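Local coordinates for MHC class I protein (Ginglymostoma cirratum, PDB 6LUP), which probably presents short peptides to T cells at the cell surface, as class I histocompatibility molecules do, at residues Y26-Q30 with Y203-I207; K40-P44 with W58-T62; H90-C96 with F110-D116; P179-V184 with V254-L259. All coordinates share one frame; numbering follows the deposited sequence.

Contact 1 of 4, residues Y26-Q30 with Y203-I207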
# COMPACT_ATOMS: atom_id res chain seq x y z
N TYR A 26 -7.27 6.18 -2.17
CA TYR A 26 -6.04 6.71 -2.74
C TYR A 26 -6.29 7.56 -3.97
O TYR A 26 -7.04 7.16 -4.86
CB TYR A 26 -5.10 5.58 -3.16
CG TYR A 26 -4.39 4.87 -2.04
CD1 TYR A 26 -4.99 3.81 -1.37
CD2 TYR A 26 -3.11 5.25 -1.66
CE1 TYR A 26 -4.34 3.15 -0.34
CE2 TYR A 26 -2.44 4.60 -0.63
CZ TYR A 26 -3.06 3.55 0.03
OH TYR A 26 -2.41 2.90 1.05
N VAL A 27 -5.65 8.72 -4.02
CA VAL A 27 -5.42 9.42 -5.27
C VAL A 27 -3.97 9.13 -5.65
O VAL A 27 -3.05 9.45 -4.90
CB VAL A 27 -5.64 10.94 -5.14
CG1 VAL A 27 -5.31 11.63 -6.45
CG2 VAL A 27 -7.07 11.24 -4.72
N ASP A 28 -3.77 8.50 -6.81
CA ASP A 28 -2.45 8.02 -7.20
C ASP A 28 -1.88 7.15 -6.08
O ASP A 28 -2.54 6.19 -5.65
CB ASP A 28 -1.50 9.18 -7.56
CG ASP A 28 -1.97 9.97 -8.78
OD1 ASP A 28 -2.41 9.34 -9.77
OD2 ASP A 28 -1.88 11.22 -8.76
N ASP A 29 -0.69 7.48 -5.58
CA ASP A 29 -0.07 6.72 -4.50
C ASP A 29 -0.35 7.29 -3.11
O ASP A 29 0.15 6.77 -2.11
CB ASP A 29 1.44 6.65 -4.69
CG ASP A 29 1.86 5.55 -5.64
OD1 ASP A 29 0.99 4.84 -6.20
OD2 ASP A 29 3.08 5.40 -5.83
N GLN A 30 -1.14 8.35 -3.03
CA GLN A 30 -1.36 9.03 -1.76
C GLN A 30 -2.70 8.66 -1.14
O GLN A 30 -3.76 8.87 -1.74
CB GLN A 30 -1.24 10.55 -1.97
CG GLN A 30 -1.66 11.40 -0.78
CD GLN A 30 -1.45 12.87 -1.03
OE1 GLN A 30 -0.33 13.33 -1.22
NE2 GLN A 30 -2.54 13.64 -1.03
N TYR A 203 8.25 10.58 -4.04
CA TYR A 203 6.85 10.27 -4.32
C TYR A 203 6.58 10.59 -5.79
O TYR A 203 6.99 11.65 -6.26
CB TYR A 203 5.91 11.08 -3.41
CG TYR A 203 4.46 10.94 -3.82
CD1 TYR A 203 3.93 11.73 -4.84
CD2 TYR A 203 3.64 9.99 -3.22
CE1 TYR A 203 2.62 11.58 -5.25
CE2 TYR A 203 2.33 9.84 -3.61
CZ TYR A 203 1.82 10.64 -4.63
OH TYR A 203 0.52 10.48 -5.02
N PRO A 204 5.85 9.71 -6.51
CA PRO A 204 5.25 8.44 -6.09
C PRO A 204 6.28 7.30 -5.98
O PRO A 204 7.46 7.52 -6.20
CB PRO A 204 4.23 8.15 -7.19
CG PRO A 204 4.80 8.80 -8.40
CD PRO A 204 5.53 10.02 -7.92
N HIS A 205 5.80 6.10 -5.65
CA HIS A 205 6.68 4.98 -5.27
C HIS A 205 7.55 4.45 -6.41
O HIS A 205 8.68 4.00 -6.18
CB HIS A 205 5.85 3.84 -4.68
CG HIS A 205 5.26 2.92 -5.71
ND1 HIS A 205 5.82 1.70 -6.02
CD2 HIS A 205 4.18 3.07 -6.52
CE1 HIS A 205 5.10 1.13 -6.98
NE2 HIS A 205 4.11 1.93 -7.29
N SER A 206 7.02 4.51 -7.63
CA SER A 206 7.67 3.96 -8.82
C SER A 206 9.03 4.60 -9.08
O SER A 206 9.14 5.83 -9.14
CB SER A 206 6.75 4.14 -10.03
OG SER A 206 7.11 3.29 -11.10
N ILE A 207 10.07 3.78 -9.23
CA ILE A 207 11.44 4.28 -9.38
C ILE A 207 12.39 3.29 -10.08
O ILE A 207 12.25 2.07 -9.95
CB ILE A 207 12.03 4.72 -8.01
CG1 ILE A 207 13.28 5.59 -8.20
CG2 ILE A 207 12.28 3.52 -7.10
CD1 ILE A 207 13.73 6.30 -6.94
O HOH W 1 0.07 12.01 -7.10
O HOH W 2 3.91 4.91 -9.16

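Contact 2 of 4, residues K40-P44 with W58-T62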
# COMPACT_ATOMS: atom_id res chain seq x y z
N LYS A 40 -16.45 4.11 12.65
CA LYS A 40 -17.65 4.14 11.79
C LYS A 40 -17.90 5.48 11.07
O LYS A 40 -19.05 5.85 10.81
CB LYS A 40 -18.89 3.70 12.57
CG LYS A 40 -18.80 2.32 13.20
CD LYS A 40 -20.17 1.85 13.67
CE LYS A 40 -20.07 0.80 14.77
NZ LYS A 40 -19.52 -0.49 14.28
N GLU A 41 -16.82 6.18 10.75
CA GLU A 41 -16.89 7.44 10.00
C GLU A 41 -15.76 7.52 8.98
O GLU A 41 -14.65 7.05 9.23
CB GLU A 41 -16.80 8.64 10.93
CG GLU A 41 -18.00 8.84 11.83
CD GLU A 41 -17.82 9.96 12.84
OE1 GLU A 41 -16.68 10.14 13.34
OE2 GLU A 41 -18.81 10.67 13.13
N MET A 42 -16.06 8.10 7.82
CA MET A 42 -15.02 8.36 6.83
C MET A 42 -14.25 9.60 7.27
O MET A 42 -14.84 10.64 7.52
CB MET A 42 -15.62 8.56 5.44
CG MET A 42 -14.58 8.78 4.37
SD MET A 42 -13.72 7.25 3.94
CE MET A 42 -14.54 6.85 2.40
N ILE A 43 -12.93 9.48 7.37
CA ILE A 43 -12.11 10.58 7.87
C ILE A 43 -10.98 10.92 6.90
O ILE A 43 -10.51 10.05 6.16
CB ILE A 43 -11.53 10.27 9.27
CG1 ILE A 43 -10.58 9.06 9.23
CG2 ILE A 43 -12.66 10.05 10.28
CD1 ILE A 43 -9.71 8.88 10.46
N PRO A 44 -10.56 12.19 6.87
CA PRO A 44 -9.43 12.58 6.02
C PRO A 44 -8.10 12.07 6.54
O PRO A 44 -7.87 12.02 7.75
CB PRO A 44 -9.44 14.11 6.08
CG PRO A 44 -10.17 14.44 7.34
CD PRO A 44 -11.17 13.35 7.54
N TRP A 58 -18.44 14.50 3.76
CA TRP A 58 -18.09 13.55 4.80
C TRP A 58 -19.30 12.78 5.30
O TRP A 58 -19.20 11.59 5.61
CB TRP A 58 -17.35 14.24 5.94
CG TRP A 58 -16.11 14.87 5.43
CD1 TRP A 58 -15.90 16.20 5.17
CD2 TRP A 58 -14.92 14.19 5.03
NE1 TRP A 58 -14.64 16.39 4.66
CE2 TRP A 58 -14.01 15.17 4.56
CE3 TRP A 58 -14.52 12.85 5.04
CZ2 TRP A 58 -12.73 14.85 4.11
CZ3 TRP A 58 -13.24 12.53 4.58
CH2 TRP A 58 -12.37 13.53 4.12
N GLU A 59 -20.44 13.45 5.34
CA GLU A 59 -21.70 12.81 5.71
C GLU A 59 -22.04 11.70 4.72
O GLU A 59 -22.35 10.58 5.13
CB GLU A 59 -22.81 13.85 5.80
CG GLU A 59 -22.72 14.70 7.06
CD GLU A 59 -23.29 16.10 6.89
OE1 GLU A 59 -22.96 16.96 7.74
OE2 GLU A 59 -24.05 16.35 5.92
N ARG A 60 -21.97 12.00 3.42
CA ARG A 60 -22.30 11.01 2.40
C ARG A 60 -21.29 9.86 2.34
O ARG A 60 -21.68 8.69 2.23
CB ARG A 60 -22.44 11.66 1.02
CG ARG A 60 -22.78 10.66 -0.08
CD ARG A 60 -22.30 11.13 -1.44
NE ARG A 60 -20.90 11.58 -1.41
CZ ARG A 60 -20.52 12.85 -1.53
NH1 ARG A 60 -21.41 13.82 -1.68
NH2 ARG A 60 -19.22 13.14 -1.49
N GLU A 61 -20.00 10.19 2.38
CA GLU A 61 -18.96 9.16 2.34
C GLU A 61 -19.06 8.20 3.52
O GLU A 61 -18.85 6.99 3.37
CB GLU A 61 -17.55 9.77 2.25
CG GLU A 61 -17.25 10.52 0.96
CD GLU A 61 -17.57 9.72 -0.29
OE1 GLU A 61 -16.80 8.78 -0.62
OE2 GLU A 61 -18.58 10.04 -0.96
N THR A 62 -19.42 8.73 4.69
CA THR A 62 -19.61 7.92 5.88
C THR A 62 -20.79 6.95 5.68
O THR A 62 -20.68 5.76 5.97
CB THR A 62 -19.80 8.79 7.15
OG1 THR A 62 -18.57 9.45 7.47
CG2 THR A 62 -20.23 7.96 8.33

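Contact 3 of 4, residues H90-C96 with F110-D116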
# COMPACT_ATOMS: atom_id res chain seq x y z
N HIS A 90 -11.07 -15.62 8.43
CA HIS A 90 -11.45 -15.38 7.04
C HIS A 90 -11.53 -13.90 6.63
O HIS A 90 -11.68 -13.02 7.48
CB HIS A 90 -12.76 -16.10 6.71
CG HIS A 90 -12.66 -17.59 6.87
ND1 HIS A 90 -11.93 -18.38 6.02
CD2 HIS A 90 -13.19 -18.42 7.79
CE1 HIS A 90 -12.02 -19.64 6.40
NE2 HIS A 90 -12.78 -19.69 7.48
N THR A 91 -11.43 -13.66 5.33
CA THR A 91 -11.30 -12.32 4.78
C THR A 91 -12.16 -12.12 3.53
O THR A 91 -12.31 -13.04 2.72
CB THR A 91 -9.82 -12.03 4.42
OG1 THR A 91 -9.03 -12.10 5.60
CG2 THR A 91 -9.65 -10.65 3.82
N TYR A 92 -12.72 -10.93 3.39
CA TYR A 92 -13.26 -10.48 2.12
C TYR A 92 -12.54 -9.20 1.70
O TYR A 92 -12.20 -8.36 2.54
CB TYR A 92 -14.77 -10.25 2.20
CG TYR A 92 -15.44 -10.23 0.84
CD1 TYR A 92 -15.93 -11.40 0.25
CD2 TYR A 92 -15.60 -9.03 0.14
CE1 TYR A 92 -16.54 -11.38 -0.99
CE2 TYR A 92 -16.21 -9.00 -1.10
CZ TYR A 92 -16.69 -10.18 -1.66
OH TYR A 92 -17.30 -10.15 -2.89
N GLN A 93 -12.31 -9.05 0.40
CA GLN A 93 -11.63 -7.87 -0.13
C GLN A 93 -12.32 -7.33 -1.37
O GLN A 93 -12.83 -8.09 -2.19
CB GLN A 93 -10.17 -8.18 -0.44
CG GLN A 93 -9.31 -8.36 0.80
CD GLN A 93 -7.99 -9.03 0.48
OE1 GLN A 93 -7.92 -10.24 0.27
NE2 GLN A 93 -6.93 -8.24 0.45
N LEU A 94 -12.32 -6.00 -1.49
CA LEU A 94 -12.85 -5.33 -2.67
C LEU A 94 -11.88 -4.27 -3.14
O LEU A 94 -11.40 -3.47 -2.34
CB LEU A 94 -14.21 -4.69 -2.37
CG LEU A 94 -15.17 -4.34 -3.51
CD1 LEU A 94 -16.33 -3.54 -2.95
CD2 LEU A 94 -14.52 -3.55 -4.64
N MET A 95 -11.59 -4.28 -4.44
CA MET A 95 -10.79 -3.25 -5.08
C MET A 95 -11.62 -2.62 -6.17
O MET A 95 -12.08 -3.33 -7.07
CB MET A 95 -9.59 -3.88 -5.77
CG MET A 95 -8.30 -3.86 -4.99
SD MET A 95 -7.05 -4.84 -5.86
CE MET A 95 -6.65 -3.74 -7.23
N CYS A 96 -11.79 -1.31 -6.13
CA CYS A 96 -12.33 -0.63 -7.31
C CYS A 96 -11.67 0.71 -7.51
O CYS A 96 -11.11 1.29 -6.58
CB CYS A 96 -13.85 -0.51 -7.25
SG CYS A 96 -14.47 0.30 -5.77
N PHE A 110 -12.04 -0.57 -12.91
CA PHE A 110 -12.03 -1.94 -12.43
C PHE A 110 -12.81 -2.08 -11.13
O PHE A 110 -12.88 -1.14 -10.34
CB PHE A 110 -10.60 -2.44 -12.22
CG PHE A 110 -9.87 -1.74 -11.10
CD1 PHE A 110 -9.16 -0.56 -11.33
CD2 PHE A 110 -9.89 -2.26 -9.80
CE1 PHE A 110 -8.49 0.08 -10.30
CE2 PHE A 110 -9.22 -1.62 -8.76
CZ PHE A 110 -8.52 -0.44 -9.01
N VAL A 111 -13.38 -3.25 -10.93
CA VAL A 111 -13.92 -3.66 -9.64
C VAL A 111 -13.65 -5.15 -9.48
O VAL A 111 -14.08 -5.97 -10.30
CB VAL A 111 -15.41 -3.26 -9.45
CG1 VAL A 111 -16.30 -3.77 -10.57
CG2 VAL A 111 -15.93 -3.72 -8.09
N GLN A 112 -12.90 -5.49 -8.43
CA GLN A 112 -12.43 -6.85 -8.19
C GLN A 112 -12.73 -7.25 -6.76
O GLN A 112 -12.47 -6.49 -5.83
CB GLN A 112 -10.93 -6.96 -8.44
CG GLN A 112 -10.50 -6.71 -9.88
CD GLN A 112 -9.04 -6.31 -10.00
OE1 GLN A 112 -8.70 -5.36 -10.71
NE2 GLN A 112 -8.16 -7.02 -9.29
N HIS A 113 -13.27 -8.45 -6.59
CA HIS A 113 -13.59 -8.99 -5.28
C HIS A 113 -12.75 -10.23 -4.99
O HIS A 113 -12.44 -11.00 -5.90
CB HIS A 113 -15.07 -9.35 -5.19
CG HIS A 113 -16.00 -8.23 -5.51
ND1 HIS A 113 -16.97 -7.80 -4.62
CD2 HIS A 113 -16.14 -7.46 -6.62
CE1 HIS A 113 -17.65 -6.81 -5.17
NE2 HIS A 113 -17.17 -6.58 -6.38
N ALA A 114 -12.38 -10.40 -3.73
CA ALA A 114 -11.61 -11.57 -3.31
C ALA A 114 -12.10 -12.16 -2.00
O ALA A 114 -12.47 -11.43 -1.07
CB ALA A 114 -10.14 -11.25 -3.21
N TRP A 115 -12.09 -13.48 -1.95
CA TRP A 115 -12.41 -14.25 -0.77
C TRP A 115 -11.14 -14.96 -0.31
O TRP A 115 -10.48 -15.64 -1.10
CB TRP A 115 -13.53 -15.25 -1.10
CG TRP A 115 -13.63 -16.43 -0.20
CD1 TRP A 115 -13.38 -17.73 -0.54
CD2 TRP A 115 -14.02 -16.45 1.18
NE1 TRP A 115 -13.58 -18.55 0.54
CE2 TRP A 115 -13.98 -17.79 1.61
CE3 TRP A 115 -14.41 -15.46 2.09
CZ2 TRP A 115 -14.31 -18.17 2.91
CZ3 TRP A 115 -14.73 -15.84 3.39
CH2 TRP A 115 -14.68 -17.18 3.79
N ASP A 116 -10.79 -14.78 0.96
CA ASP A 116 -9.54 -15.29 1.53
C ASP A 116 -8.35 -15.04 0.61
O ASP A 116 -7.57 -15.95 0.32
CB ASP A 116 -9.67 -16.79 1.88
CG ASP A 116 -10.40 -17.02 3.20
OD1 ASP A 116 -10.69 -16.05 3.92
OD2 ASP A 116 -10.69 -18.19 3.51
O HOH W 3 -10.28 -11.76 0.85

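Contact 4 of 4, residues P179-V184 with V254-L259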
# COMPACT_ATOMS: atom_id res chain seq x y z
N PRO A 179 4.75 15.09 -7.82
CA PRO A 179 5.88 14.22 -7.49
C PRO A 179 6.95 14.99 -6.73
O PRO A 179 7.18 16.17 -6.99
CB PRO A 179 6.40 13.78 -8.87
CG PRO A 179 5.91 14.82 -9.82
CD PRO A 179 4.58 15.24 -9.27
N VAL A 180 7.57 14.32 -5.75
CA VAL A 180 8.74 14.87 -5.06
C VAL A 180 9.95 13.99 -5.33
O VAL A 180 9.88 12.76 -5.21
CB VAL A 180 8.50 15.10 -3.54
CG1 VAL A 180 7.81 13.91 -2.89
CG2 VAL A 180 9.81 15.42 -2.82
N LYS A 181 11.05 14.63 -5.72
CA LYS A 181 12.27 13.94 -6.11
C LYS A 181 12.93 13.22 -4.94
O LYS A 181 12.81 13.65 -3.78
CB LYS A 181 13.26 14.91 -6.78
CG LYS A 181 13.91 15.95 -5.87
CD LYS A 181 14.73 16.93 -6.69
CE LYS A 181 15.11 18.17 -5.90
NZ LYS A 181 16.28 17.96 -5.00
N PRO A 182 13.62 12.11 -5.23
CA PRO A 182 14.45 11.44 -4.22
C PRO A 182 15.67 12.27 -3.86
O PRO A 182 16.25 12.93 -4.72
CB PRO A 182 14.89 10.15 -4.92
CG PRO A 182 14.77 10.44 -6.38
CD PRO A 182 13.60 11.36 -6.50
N SER A 183 16.04 12.26 -2.58
CA SER A 183 17.36 12.70 -2.17
C SER A 183 18.22 11.44 -2.13
O SER A 183 17.87 10.47 -1.44
CB SER A 183 17.32 13.41 -0.82
OG SER A 183 17.28 12.48 0.25
N VAL A 184 19.31 11.43 -2.89
CA VAL A 184 20.10 10.21 -3.06
C VAL A 184 21.50 10.29 -2.45
O VAL A 184 22.16 11.34 -2.49
CB VAL A 184 20.18 9.75 -4.54
CG1 VAL A 184 18.81 9.75 -5.19
CG2 VAL A 184 21.14 10.63 -5.33
N VAL A 254 19.57 7.28 -11.31
CA VAL A 254 18.20 7.23 -10.80
C VAL A 254 17.20 7.86 -11.77
O VAL A 254 17.41 8.96 -12.27
CB VAL A 254 18.08 7.92 -9.42
CG1 VAL A 254 16.68 7.74 -8.85
CG2 VAL A 254 19.11 7.37 -8.45
N ASP A 255 16.11 7.13 -12.02
CA ASP A 255 14.97 7.64 -12.78
C ASP A 255 13.71 7.67 -11.93
O ASP A 255 13.26 6.65 -11.40
CB ASP A 255 14.73 6.81 -14.04
CG ASP A 255 15.63 7.22 -15.18
OD1 ASP A 255 15.35 8.26 -15.82
OD2 ASP A 255 16.63 6.51 -15.44
N HIS A 256 13.16 8.87 -11.79
CA HIS A 256 11.95 9.13 -11.03
C HIS A 256 11.27 10.30 -11.73
O HIS A 256 11.93 11.25 -12.14
CB HIS A 256 12.31 9.49 -9.59
CG HIS A 256 11.13 9.75 -8.71
ND1 HIS A 256 10.48 8.74 -8.02
CD2 HIS A 256 10.48 10.90 -8.38
CE1 HIS A 256 9.48 9.26 -7.32
NE2 HIS A 256 9.46 10.57 -7.53
N ASP A 257 9.95 10.23 -11.86
CA ASP A 257 9.22 11.27 -12.58
C ASP A 257 9.10 12.59 -11.78
O ASP A 257 8.46 13.54 -12.22
CB ASP A 257 7.87 10.76 -13.09
CG ASP A 257 6.93 10.38 -11.97
OD1 ASP A 257 7.13 10.84 -10.83
OD2 ASP A 257 5.98 9.60 -12.24
N GLY A 258 9.75 12.62 -10.62
CA GLY A 258 9.95 13.86 -9.88
C GLY A 258 11.28 14.50 -10.24
O GLY A 258 11.57 15.62 -9.81
N LEU A 259 12.10 13.79 -11.02
CA LEU A 259 13.40 14.30 -11.45
C LEU A 259 13.31 15.03 -12.78
O LEU A 259 13.80 16.15 -12.91
CB LEU A 259 14.43 13.17 -11.51
CG LEU A 259 14.81 12.53 -10.18
CD1 LEU A 259 15.50 11.19 -10.42
CD2 LEU A 259 15.69 13.45 -9.34

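Contact 1 of 4, residues Y26-Q30 with Y203-I207
D29 and Y203 meet where the peptide-binding platform touches the immunoglobulin C1-set domain. The platform side is a two-residue beta hairpin: a type II' turn from V27 to Q30 links strands 21-27 and 30-36. It is closed by two backbone bonds, Q30 N to V27 O at 2.9 Å and V27 N to Q30 O at 3.0 Å. The opposing loop lies between strands 194-202 and 208-213 and has a cis peptide bond before P204, whose CB lies over the centre of the Y203 ring.

The packing is centred on the phenol. Y203, its chi1 at 171°, reaches the hairpin with the far end of its ring: CE2 lies 3.5 Å from D29 CB, and OH lies 3.5 Å from Q30 CB. P204 CB packs near the D29 carboxyl carbon CG, the two side chains crossing at about a right angle.

Polar contacts converge on the same hydroxyl and carboxylate. D29 N makes a weak, bent bond to Y203 OH at 3.3 Å. H205 N points almost straight at D29 OD2 (169°), though that oxygen crowds a neighbouring atom and its exact place is doubtful. D28 is held mainly from within the platform, by S4 N and H3 ND1 on its carboxylate and by R6 on its backbone carbonyl. One water bridges the domains: it accepts from Y203 OH at 2.6 Å and donates to D28 OD2 at 2.7 Å.

Contact 2 of 4, residues K40-P44 with W58-T62
P44 lies on one face of the W58 indole. Its CD sits 3.9 Å from the centroid of the six-membered ring, 23° off the normal, a CH-pi contact displaced toward the rim, while CB rests 3.6 Å from W58 CH2. M42 comes in beside it: its carbonyl O lies 3.3 Å from W58 CE3, and its side chain crosses the indole at about a right angle, with CG touching CZ3. M42 has CG anti to the backbone N (chi1 -178°), which carries the chain alongside E61, the two pointing the same way with M42 CG 3.8 Å from E61 CB. The polar link is M42 N to T62 OG1, 2.9 Å and fairly straight at 160°.

Edge strand 43-44 of the platform is thereby fastened, together with the loop leading into it, to helix 55-82, which in the class I fold forms one wall of the peptide groove. T62 OG1 donates in turn to W58 O at 2.9 Å, so the hydroxyl relays between loop and helix. W58 O also takes T62 N, the two donors arriving from opposite faces of the carbonyl plane. On the loop side, the T62 methyl CG2 packs 3.5 Å from K40 O.

Farther out, W58 NE1 is held by E53 O, and V49 of helix 47-52 packs on both P44 and W58. E61 OE1 bonds to the backbone of the bound peptide, while R60 grips OE2 side-on with NE and NH2, the oxygen lying in the guanidinium plane.

Contact 3 of 4, residues H90-C96 with F110-D116
F110 leans across to M95 and C96, where platform strands 91-100 and 108-115, beneath the peptide groove, pair as an antiparallel beta hairpin. F110 CE2 touches the M95 methyl CE at 3.7 Å, and C96 C lies over one ring face. V111, in a non-hydrogen-bonded pair with C96, sets CG2 against L94 CD2. Q112 N bonds to M95 O at 2.7 Å.

H113 turns to the face shared with Y92 and L94, which meets helix 55-82 and the bound peptide. Its ND1 and Y92 OH share a hydrogen bond of 2.9 Å that either could donate, and L94 CG sits over the imidazole face, 4.1 Å from the centroid. A114 exchanges two backbone bonds with Q93; their side chains lie on the other face, which packs against another protein chain. A114 O also lies over one face of the Y92 ring.

A chi1 of 158° swings the W115 indole toward H90, bringing CH2 to 3.7 Å from H90 CB. D116 closes the pairing with its backbone N, bonded to T91 O, and with both carboxylate oxygens: OD1 takes T91 N at 2.9 Å, while the syn lone pair of OD2 takes H90 ND1 at 2.8 Å, carboxylate and imidazole planes 14° apart.

Contact 4 of 4, residues P179-V184 with V254-L259
H256 and P182 pack together in the immunoglobulin C1-set domain, where the segment entering strand 183-189 crosses the end of strand 250-255, joining edge strand 183-189 of one sheet of the beta sandwich to inner strand 250-255 of the other. A nearly straight-out chi1 (-179°) carries the H256 ring toward residues 180-182. From the base outward, CB lies 3.8 Å from P182 CD. CG lies 3.7 Å from the same carbon, the side chains crossing obliquely. CD2 also touches P182 CD and turns toward V180 O. CE1 lies near V180 O and against P204 O of the neighbouring loop. At the tip, NE2 lies 3.2 Å from V180 O and is hydrogen-bonded to Y203 O, and the F202 ring meets the imidazole at a steep angle.

Other contacts extend the packing along both segments. The P182 and V184 side chains pass V254 pointing the opposite way, V184 CG1 coming to 4.0 Å from V254 CG2. L259 is folded back by the turn bond from its N to H256 O (2.8 Å) and sets CG 4.0 Å from P182 CD. Nearer the platform, P179 CB sits 3.7 Å from G258 CA. K181 CB lies 3.5 Å from G258 O.

Contacts 2 and 3 belong to the peptide-binding unit, with centres 21 Å apart on one eight-stranded sheet: contact 2 ties its edge strand 43-44 to helix 55-82, and contact 3 pairs inner strands 91-100 and 108-115. Both come between the two segments of contact 1, which bridges from that sheet to the C1-set domain. Contact 4 lies wholly in the latter, its centre 34 Å and 33 Å from those of contacts 2 and 3 but only 12 Å from that of contact 1. The segments of contacts 1 and 4 alternate along the chain and touch through Y203 O, which V180 N and H256 NE2 approach, so the domain junction runs directly into the immunoglobulin fold.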